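Local coordinates for cytochrome c-554 (Nitrosomonas europaea, PDB 1BVB), which carries electrons through four c-type hemes in the periplasm, accepting them directly from hydroxylamine oxidoreductase during ammonia oxidation, at residues Gly7-Ser12 with Lys80-Gly85; Arg133-His138 with Tyr164-Asp169. All blocks are in the same frame, centred on the assembly; numbering follows the deposited sequence.

Interaction 1. Residues Gly7-Ser12 with Lys80-Gly85; sequences GRKKCS and KPMLTG. With HEM (protoporphyrin IX containing Fe), chain E.
R8 and M82 meet backbone to backbone: the N-H of R8 bonds to the carbonyl O of M82 (R8 N to M82 O, 3.0 Å) and is nearly straight, 171° at the hydrogen. R8 then reaches along the 80-85 loop. Its chain turns at chi3 (-97°), which carries the guanidinium past the M82 carbonyl and brings R8 NH2 to 3.0 Å from P81 O. The thioether of M82 sits over one face of that guanidinium, offset toward its rim. Beyond SD, the M82 methyl lies against K9, with CE 3.5 Å from K9 CG, while the K9 side chain leads off to solvent. Next to the bond, G7 packs against L83, G7 CA lying 3.4 Å from L83 CD2. G7 has a positive phi (111°), a backbone shape that by itself calls for glycine, and its bare CA faces M82 and L83.

A water in the plane of the guanidinium accepts from R8 NE at 2.7 Å and lies within bonding reach of G85 O, to which it can donate. At the start of helix 9-14, R8 O takes two donors, S12 N and S12 OG; both bonds lie in the first turn of the helix, which carries C11. The sulfur of C11 is bonded to CAB of heme 1, and the R8 side chain also touches D66, W22 and C88, a cysteine of heme 3. A cationic side chain set among carbonyl oxygens, water and a thioether thus ties the heme 1 attachment helix to the loop leading into that of heme 3.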
loop_
_atom_site.group_PDB
_atom_site.type_symbol
_atom_site.label_atom_id
_atom_site.label_comp_id
_atom_site.label_asym_id
_atom_site.label_seq_id
_atom_site.Cartn_x
_atom_site.Cartn_y
_atom_site.Cartn_z
ATOM N N GLY A 7 -1.907 7.019 -8.621
ATOM C CA GLY A 7 -2.729 5.844 -8.742
ATOM C C GLY A 7 -1.893 4.722 -9.296
ATOM O O GLY A 7 -0.791 4.932 -9.713
ATOM N N ARG A 8 -2.429 3.519 -9.317
ATOM C CA ARG A 8 -1.709 2.342 -9.760
ATOM C C ARG A 8 -1.389 2.133 -11.223
ATOM O O ARG A 8 -0.720 1.156 -11.552
ATOM C CB ARG A 8 -2.469 1.109 -9.301
ATOM C CG ARG A 8 -2.959 1.169 -7.877
ATOM C CD ARG A 8 -3.738 -0.086 -7.577
ATOM N NE ARG A 8 -5.160 0.179 -7.757
ATOM C CZ ARG A 8 -5.910 -0.386 -8.683
ATOM N NH1 ARG A 8 -5.372 -1.257 -9.515
ATOM N NH2 ARG A 8 -7.178 -0.044 -8.785
ATOM N N LYS A 9 -1.826 3.006 -12.119
ATOM C CA LYS A 9 -1.576 2.716 -13.529
ATOM C C LYS A 9 -0.176 2.338 -14.004
ATOM O O LYS A 9 0.053 1.190 -14.431
ATOM C CB LYS A 9 -2.106 3.825 -14.421
ATOM C CG LYS A 9 -2.785 3.236 -15.657
ATOM C CD LYS A 9 -2.757 4.196 -16.843
ATOM C CE LYS A 9 -4.118 4.244 -17.586
ATOM N NZ LYS A 9 -4.073 5.072 -18.851
ATOM N N LYS A 10 0.765 3.273 -13.954
ATOM C CA LYS A 10 2.085 2.936 -14.442
ATOM C C LYS A 10 2.816 1.895 -13.621
ATOM O O LYS A 10 3.505 1.056 -14.190
ATOM C CB LYS A 10 2.895 4.195 -14.594
ATOM C CG LYS A 10 2.059 5.254 -15.258
ATOM C CD LYS A 10 2.570 6.632 -14.972
ATOM C CE LYS A 10 2.778 7.369 -16.291
ATOM N NZ LYS A 10 1.526 7.499 -17.127
ATOM N N CYS A 11 2.653 1.912 -12.294
ATOM C CA CYS A 11 3.319 0.910 -11.470
ATOM C C CYS A 11 2.919 -0.452 -11.988
ATOM O O CYS A 11 3.774 -1.320 -12.187
ATOM C CB CYS A 11 2.903 0.957 -9.986
ATOM S SG CYS A 11 2.759 2.547 -9.118
ATOM N N SER A 12 1.614 -0.649 -12.202
ATOM C CA SER A 12 1.116 -1.957 -12.660
ATOM C C SER A 12 1.503 -2.295 -14.111
ATOM O O SER A 12 1.614 -3.487 -14.513
ATOM C CB SER A 12 -0.380 -2.028 -12.447
ATOM O OG SER A 12 -0.661 -1.763 -11.086
ATOM N N LYS A 80 -11.808 7.964 -8.572
ATOM C CA LYS A 80 -10.910 7.537 -9.635
ATOM C C LYS A 80 -10.571 6.084 -9.328
ATOM O O LYS A 80 -9.952 5.800 -8.315
ATOM C CB LYS A 80 -9.637 8.380 -9.603
ATOM C CG LYS A 80 -9.307 9.081 -10.900
ATOM C CD LYS A 80 -10.383 10.095 -11.289
ATOM C CE LYS A 80 -10.660 10.101 -12.801
ATOM N NZ LYS A 80 -9.483 10.651 -13.588
ATOM N N PRO A 81 -10.985 5.137 -10.173
ATOM C CA PRO A 81 -10.682 3.717 -9.910
ATOM C C PRO A 81 -9.236 3.309 -9.713
ATOM O O PRO A 81 -8.963 2.302 -9.045
ATOM C CB PRO A 81 -11.311 2.964 -11.095
ATOM C CG PRO A 81 -11.563 3.990 -12.108
ATOM C CD PRO A 81 -11.795 5.306 -11.385
ATOM N N MET A 82 -8.309 4.061 -10.299
ATOM C CA MET A 82 -6.886 3.724 -10.172
ATOM C C MET A 82 -6.374 4.008 -8.756
ATOM O O MET A 82 -5.309 3.528 -8.366
ATOM C CB MET A 82 -6.060 4.480 -11.216
ATOM C CG MET A 82 -5.970 3.735 -12.539
ATOM S SD MET A 82 -5.494 1.950 -12.459
ATOM C CE MET A 82 -5.497 1.439 -14.353
ATOM N N LEU A 83 -7.164 4.776 -8.008
ATOM C CA LEU A 83 -6.886 5.144 -6.640
ATOM C C LEU A 83 -7.872 4.494 -5.640
ATOM O O LEU A 83 -7.957 4.949 -4.497
ATOM C CB LEU A 83 -7.005 6.647 -6.485
ATOM C CG LEU A 83 -5.920 7.513 -7.094
ATOM C CD1 LEU A 83 -6.326 8.971 -7.019
ATOM C CD2 LEU A 83 -4.630 7.286 -6.331
ATOM N N THR A 84 -8.638 3.479 -6.038
ATOM C CA THR A 84 -9.556 2.898 -5.071
ATOM C C THR A 84 -9.128 1.497 -4.627
ATOM O O THR A 84 -8.799 0.634 -5.429
ATOM C CB THR A 84 -11.069 2.985 -5.547
ATOM O OG1 THR A 84 -11.549 1.708 -5.949
ATOM C CG2 THR A 84 -11.244 3.979 -6.676
ATOM N N GLY A 85 -9.130 1.316 -3.306
ATOM C CA GLY A 85 -8.642 0.119 -2.649
ATOM C C GLY A 85 -7.290 0.667 -2.188
ATOM O O GLY A 85 -6.923 1.759 -2.645
HETATM C CHA HEM E . 11.852 -1.403 -9.195
HETATM C CHB HEM E . 7.815 0.256 -7.125
HETATM C CHC HEM E . 6.593 2.325 -11.264
HETATM C CHD HEM E . 10.309 0.170 -13.457
HETATM C C1A HEM E . 10.877 -1.089 -8.254
HETATM C C2A HEM E . 10.948 -1.473 -6.850
HETATM C C3A HEM E . 9.812 -1.041 -6.264
HETATM C C4A HEM E . 9.046 -0.361 -7.322
HETATM C CMA HEM E . 9.427 -1.220 -4.799
HETATM C CAA HEM E . 12.065 -2.218 -6.161
HETATM C CBA HEM E . 13.107 -1.247 -5.623
HETATM C CGA HEM E . 14.057 -1.881 -4.615
HETATM O O1A HEM E . 14.915 -2.700 -5.060
HETATM O O2A HEM E . 13.955 -1.565 -3.374
HETATM C C1B HEM E . 7.098 0.938 -8.081
HETATM C C2B HEM E . 5.853 1.664 -7.819
HETATM C C3B HEM E . 5.556 2.334 -8.970
HETATM C C4B HEM E . 6.600 1.953 -9.933
HETATM C CMB HEM E . 5.009 1.667 -6.540
HETATM C CAB HEM E . 4.370 3.276 -9.282
HETATM C CBB HEM E . 4.397 4.570 -8.491
HETATM C C1C HEM E . 7.480 1.888 -12.223
HETATM C C2C HEM E . 7.353 2.196 -13.614
HETATM C C3C HEM E . 8.341 1.559 -14.217
HETATM C C4C HEM E . 9.128 0.890 -13.217
HETATM C CMC HEM E . 6.285 3.039 -14.304
HETATM C CAC HEM E . 8.559 1.506 -15.719
HETATM C CBC HEM E . 8.570 2.808 -16.533
HETATM C C1D HEM E . 11.081 -0.424 -12.480
HETATM C C2D HEM E . 12.333 -1.118 -12.714
HETATM C C3D HEM E . 12.778 -1.538 -11.481
HETATM C C4D HEM E . 11.795 -1.109 -10.525
HETATM C CMD HEM E . 13.032 -1.362 -14.069
HETATM C CAD HEM E . 14.031 -2.363 -11.308
HETATM C CBD HEM E . 13.902 -3.852 -11.503
HETATM C CGD HEM E . 15.017 -4.700 -11.008
HETATM O O1D HEM E . 14.934 -5.908 -11.256
HETATM O O2D HEM E . 15.973 -4.184 -10.377
HETATM N NA HEM E . 9.716 -0.397 -8.531
HETATM N NB HEM E . 7.547 1.105 -9.384
HETATM N NC HEM E . 8.563 1.085 -11.978
HETATM N ND HEM E . 10.745 -0.412 -11.126
HETATM FE FE HEM E . 9.155 0.373 -10.261
HETATM O O HOH W 1 -5.508 1.483 -5.366
#

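Interaction 2. Residues Arg133-His138 with Tyr164-Asp169; sequences RCSACH and YTFKFD. With HEM (protoporphyrin IX containing Fe), chain H.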
loop_
_atom_site.group_PDB
_atom_site.type_symbol
_atom_site.label_atom_id
_atom_site.label_comp_id
_atom_site.label_asym_id
_atom_site.label_seq_id
_atom_site.Cartn_x
_atom_site.Cartn_y
_atom_site.Cartn_z
ATOM N N ARG A 133 3.364 4.138 7.310
ATOM C CA ARG A 133 2.197 4.130 6.424
ATOM C C ARG A 133 1.159 3.144 6.898
ATOM O O ARG A 133 0.024 3.559 7.109
ATOM C CB ARG A 133 2.583 3.863 4.965
ATOM C CG ARG A 133 2.928 5.141 4.229
ATOM C CD ARG A 133 3.592 4.951 2.859
ATOM N NE ARG A 133 4.322 6.165 2.513
ATOM C CZ ARG A 133 3.734 7.325 2.220
ATOM N NH1 ARG A 133 2.389 7.426 2.222
ATOM N NH2 ARG A 133 4.482 8.409 1.985
ATOM N N CYS A 134 1.522 1.868 7.097
ATOM C CA CYS A 134 0.539 0.883 7.585
ATOM C C CYS A 134 -0.119 1.341 8.890
ATOM O O CYS A 134 -1.319 1.219 9.069
ATOM C CB CYS A 134 1.154 -0.499 7.889
ATOM S SG CYS A 134 2.678 -0.974 7.035
ATOM N N SER A 135 0.683 1.850 9.808
ATOM C CA SER A 135 0.186 2.289 11.092
ATOM C C SER A 135 -0.939 3.341 11.067
ATOM O O SER A 135 -1.860 3.294 11.890
ATOM C CB SER A 135 1.355 2.802 11.915
ATOM O OG SER A 135 2.138 1.712 12.375
ATOM N N ALA A 136 -0.861 4.283 10.130
ATOM C CA ALA A 136 -1.861 5.339 10.036
ATOM C C ALA A 136 -3.227 4.702 9.864
ATOM O O ALA A 136 -4.200 5.221 10.380
ATOM C CB ALA A 136 -1.554 6.299 8.831
ATOM N N CYS A 137 -3.281 3.563 9.169
ATOM C CA CYS A 137 -4.537 2.873 8.889
ATOM C C CYS A 137 -4.877 1.818 9.929
ATOM O O CYS A 137 -6.004 1.763 10.425
ATOM C CB CYS A 137 -4.501 2.207 7.481
ATOM S SG CYS A 137 -4.406 3.335 6.023
ATOM N N HIS A 138 -3.889 1.005 10.284
ATOM C CA HIS A 138 -4.076 -0.091 11.226
ATOM C C HIS A 138 -3.987 0.210 12.706
ATOM O O HIS A 138 -4.595 -0.478 13.514
ATOM C CB HIS A 138 -3.070 -1.182 10.929
ATOM C CG HIS A 138 -3.402 -1.996 9.725
ATOM N ND1 HIS A 138 -4.145 -3.155 9.768
ATOM C CD2 HIS A 138 -3.029 -1.838 8.427
ATOM C CE1 HIS A 138 -4.193 -3.649 8.527
ATOM N NE2 HIS A 138 -3.528 -2.884 7.678
ATOM N N TYR A 164 -7.456 -8.692 14.900
ATOM C CA TYR A 164 -7.052 -7.361 14.505
ATOM C C TYR A 164 -5.850 -6.786 15.235
ATOM O O TYR A 164 -5.644 -5.567 15.195
ATOM C CB TYR A 164 -8.216 -6.372 14.662
ATOM C CG TYR A 164 -9.493 -6.773 13.972
ATOM C CD1 TYR A 164 -9.518 -7.082 12.612
ATOM C CD2 TYR A 164 -10.678 -6.813 14.668
ATOM C CE1 TYR A 164 -10.703 -7.422 11.962
ATOM C CE2 TYR A 164 -11.878 -7.156 14.039
ATOM C CZ TYR A 164 -11.891 -7.461 12.688
ATOM O OH TYR A 164 -13.086 -7.837 12.100
ATOM N N THR A 165 -5.053 -7.605 15.915
ATOM C CA THR A 165 -3.883 -7.014 16.578
ATOM C C THR A 165 -2.848 -6.941 15.485
ATOM O O THR A 165 -2.457 -7.971 14.937
ATOM C CB THR A 165 -3.298 -7.863 17.714
ATOM O OG1 THR A 165 -4.347 -8.357 18.562
ATOM C CG2 THR A 165 -2.340 -6.991 18.542
ATOM N N PHE A 166 -2.425 -5.732 15.162
ATOM C CA PHE A 166 -1.478 -5.533 14.085
ATOM C C PHE A 166 -0.007 -5.612 14.533
ATOM O O PHE A 166 0.411 -4.921 15.454
ATOM C CB PHE A 166 -1.779 -4.175 13.418
ATOM C CG PHE A 166 -0.792 -3.777 12.353
ATOM C CD1 PHE A 166 -0.894 -4.295 11.056
ATOM C CD2 PHE A 166 0.258 -2.899 12.651
ATOM C CE1 PHE A 166 0.045 -3.944 10.067
ATOM C CE2 PHE A 166 1.189 -2.547 11.681
ATOM C CZ PHE A 166 1.089 -3.068 10.383
ATOM N N LYS A 167 0.769 -6.474 13.891
ATOM C CA LYS A 167 2.201 -6.620 14.198
ATOM C C LYS A 167 2.960 -6.581 12.854
ATOM O O LYS A 167 3.011 -7.549 12.085
ATOM C CB LYS A 167 2.465 -7.920 14.954
ATOM C CG LYS A 167 1.526 -8.105 16.129
ATOM C CD LYS A 167 2.128 -8.937 17.256
ATOM C CE LYS A 167 1.128 -9.987 17.747
ATOM N NZ LYS A 167 0.637 -10.904 16.634
ATOM N N PHE A 168 3.498 -5.409 12.572
ATOM C CA PHE A 168 4.215 -5.183 11.363
ATOM C C PHE A 168 5.248 -6.274 11.066
ATOM O O PHE A 168 5.218 -6.858 9.993
ATOM C CB PHE A 168 4.858 -3.786 11.439
ATOM C CG PHE A 168 5.664 -3.414 10.224
ATOM C CD1 PHE A 168 5.028 -3.145 9.006
ATOM C CD2 PHE A 168 7.066 -3.412 10.272
ATOM C CE1 PHE A 168 5.771 -2.895 7.858
ATOM C CE2 PHE A 168 7.826 -3.160 9.128
ATOM C CZ PHE A 168 7.186 -2.907 7.923
ATOM N N ASP A 169 6.134 -6.586 12.006
ATOM C CA ASP A 169 7.170 -7.572 11.732
ATOM C C ASP A 169 6.644 -8.930 11.291
ATOM O O ASP A 169 7.341 -9.704 10.644
ATOM C CB ASP A 169 8.085 -7.723 12.946
ATOM C CG ASP A 169 9.063 -6.560 13.089
ATOM O OD1 ASP A 169 8.967 -5.586 12.315
ATOM O OD2 ASP A 169 9.936 -6.605 13.975
HETATM C CHA HEM H . -5.978 -5.390 5.763
HETATM C CHB HEM H . -1.214 -5.537 6.562
HETATM C CHC HEM H . -0.902 -0.925 5.107
HETATM C CHD HEM H . -5.747 -0.652 5.025
HETATM C C1A HEM H . -4.689 -5.843 6.068
HETATM C C2A HEM H . -4.370 -7.211 6.452
HETATM C C3A HEM H . -3.061 -7.250 6.713
HETATM C C4A HEM H . -2.561 -5.904 6.452
HETATM C CMA HEM H . -2.255 -8.466 7.177
HETATM C CAA HEM H . -5.326 -8.376 6.557
HETATM C CBA HEM H . -5.554 -9.004 5.181
HETATM C CGA HEM H . -6.367 -10.295 5.191
HETATM O O1A HEM H . -6.977 -10.621 6.230
HETATM O O2A HEM H . -6.396 -10.985 4.151
HETATM C C1B HEM H . -0.713 -4.284 6.263
HETATM C C2B HEM H . 0.716 -3.950 6.273
HETATM C C3B HEM H . 0.818 -2.669 5.785
HETATM C C4B HEM H . -0.563 -2.215 5.515
HETATM C CMB HEM H . 1.888 -4.824 6.754
HETATM C CAB HEM H . 2.096 -1.840 5.582
HETATM C CBB HEM H . 3.241 -2.582 4.921
HETATM C C1C HEM H . -2.210 -0.450 4.996
HETATM C C2C HEM H . -2.537 0.938 4.691
HETATM C C3C HEM H . -3.893 1.012 4.729
HETATM C C4C HEM H . -4.395 -0.325 5.003
HETATM C CMC HEM H . -1.560 2.083 4.425
HETATM C CAC HEM H . -4.764 2.252 4.557
HETATM C CBC HEM H . -4.681 3.053 3.277
HETATM C C1D HEM H . -6.243 -1.938 5.194
HETATM C C2D HEM H . -7.636 -2.290 5.108
HETATM C C3D HEM H . -7.684 -3.634 5.251
HETATM C C4D HEM H . -6.327 -4.085 5.470
HETATM C CMD HEM H . -8.838 -1.362 4.873
HETATM C CAD HEM H . -8.976 -4.416 5.065
HETATM C CBD HEM H . -9.431 -4.824 3.697
HETATM C CGD HEM H . -10.873 -5.203 3.681
HETATM O O1D HEM H . -11.171 -6.417 3.842
HETATM O O2D HEM H . -11.720 -4.293 3.517
HETATM N NA HEM H . -3.581 -5.050 6.069
HETATM N NB HEM H . -1.510 -3.221 5.812
HETATM N NC HEM H . -3.364 -1.222 5.192
HETATM N ND HEM H . -5.434 -3.052 5.421
HETATM FE FE HEM H . -3.484 -3.134 5.633
#
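C134 meets both phenylalanines of 164-169. Its CB lies 3.6 Å from F166 CZ, while its SG, already bonded to CAB of heme 4, approaches the F168 ring obliquely, 3.7 Å from CE1, as a sulfur-aromatic contact. F168 also turns an edge to the CBB atom of the same vinyl-derived arm. S135 only brushes F166; its hydroxyl is occupied by E131 O, one turn back in the helix. C137 makes the second thioether, to CAC, and H138 completes the CXXCH heme-binding motif, its NE2 2.1 Å from the iron, with H27 as the other axial ligand.

H138 carries the main stack. Its imidazole and the F166 ring form an offset pair, centroids 4.6 Å apart and planes at 21°, and H138 CB adds a CH-pi contact over the same phenyl face. F166 reaches in because its CG is anti to the backbone N (chi1 175°), and its edge meets the porphyrin at C2B. Flanked by F166 and bound to iron, the imidazole is probably restricted in its rotation about the Fe-N bond.

Y164 OH bonds to a propionate oxygen of a different heme, so the 164-169 segment reaches two hemes. Overall, the last turns of helix 131-138 face an extended run that passes into helix 168-171 after the N-cap residue K167, with L139 also against F166 and W146 beside S135.

How the interactions relate
From the N terminus, the chain first enters interaction 1 just ahead of and into helix 9-14. It then runs through helices 16-22 and 40-45 and the heme 2 attachment before 80-85 closes that loop of 67 residues. Helix 88-92 follows a few residues on. Interaction 2 opens later, on helix 131-138, and closes after 25 residues with neither helix nor strand. The two loops are therefore in series, neither nesting nor crossing. Their centres lie 22 Å apart on opposite sides of the chain's centre, without touching: interaction 1 joins the heme 1 region to the approach to heme 3, and interaction 2 packs the heme 4 attachment helix against the run into helix 168-171.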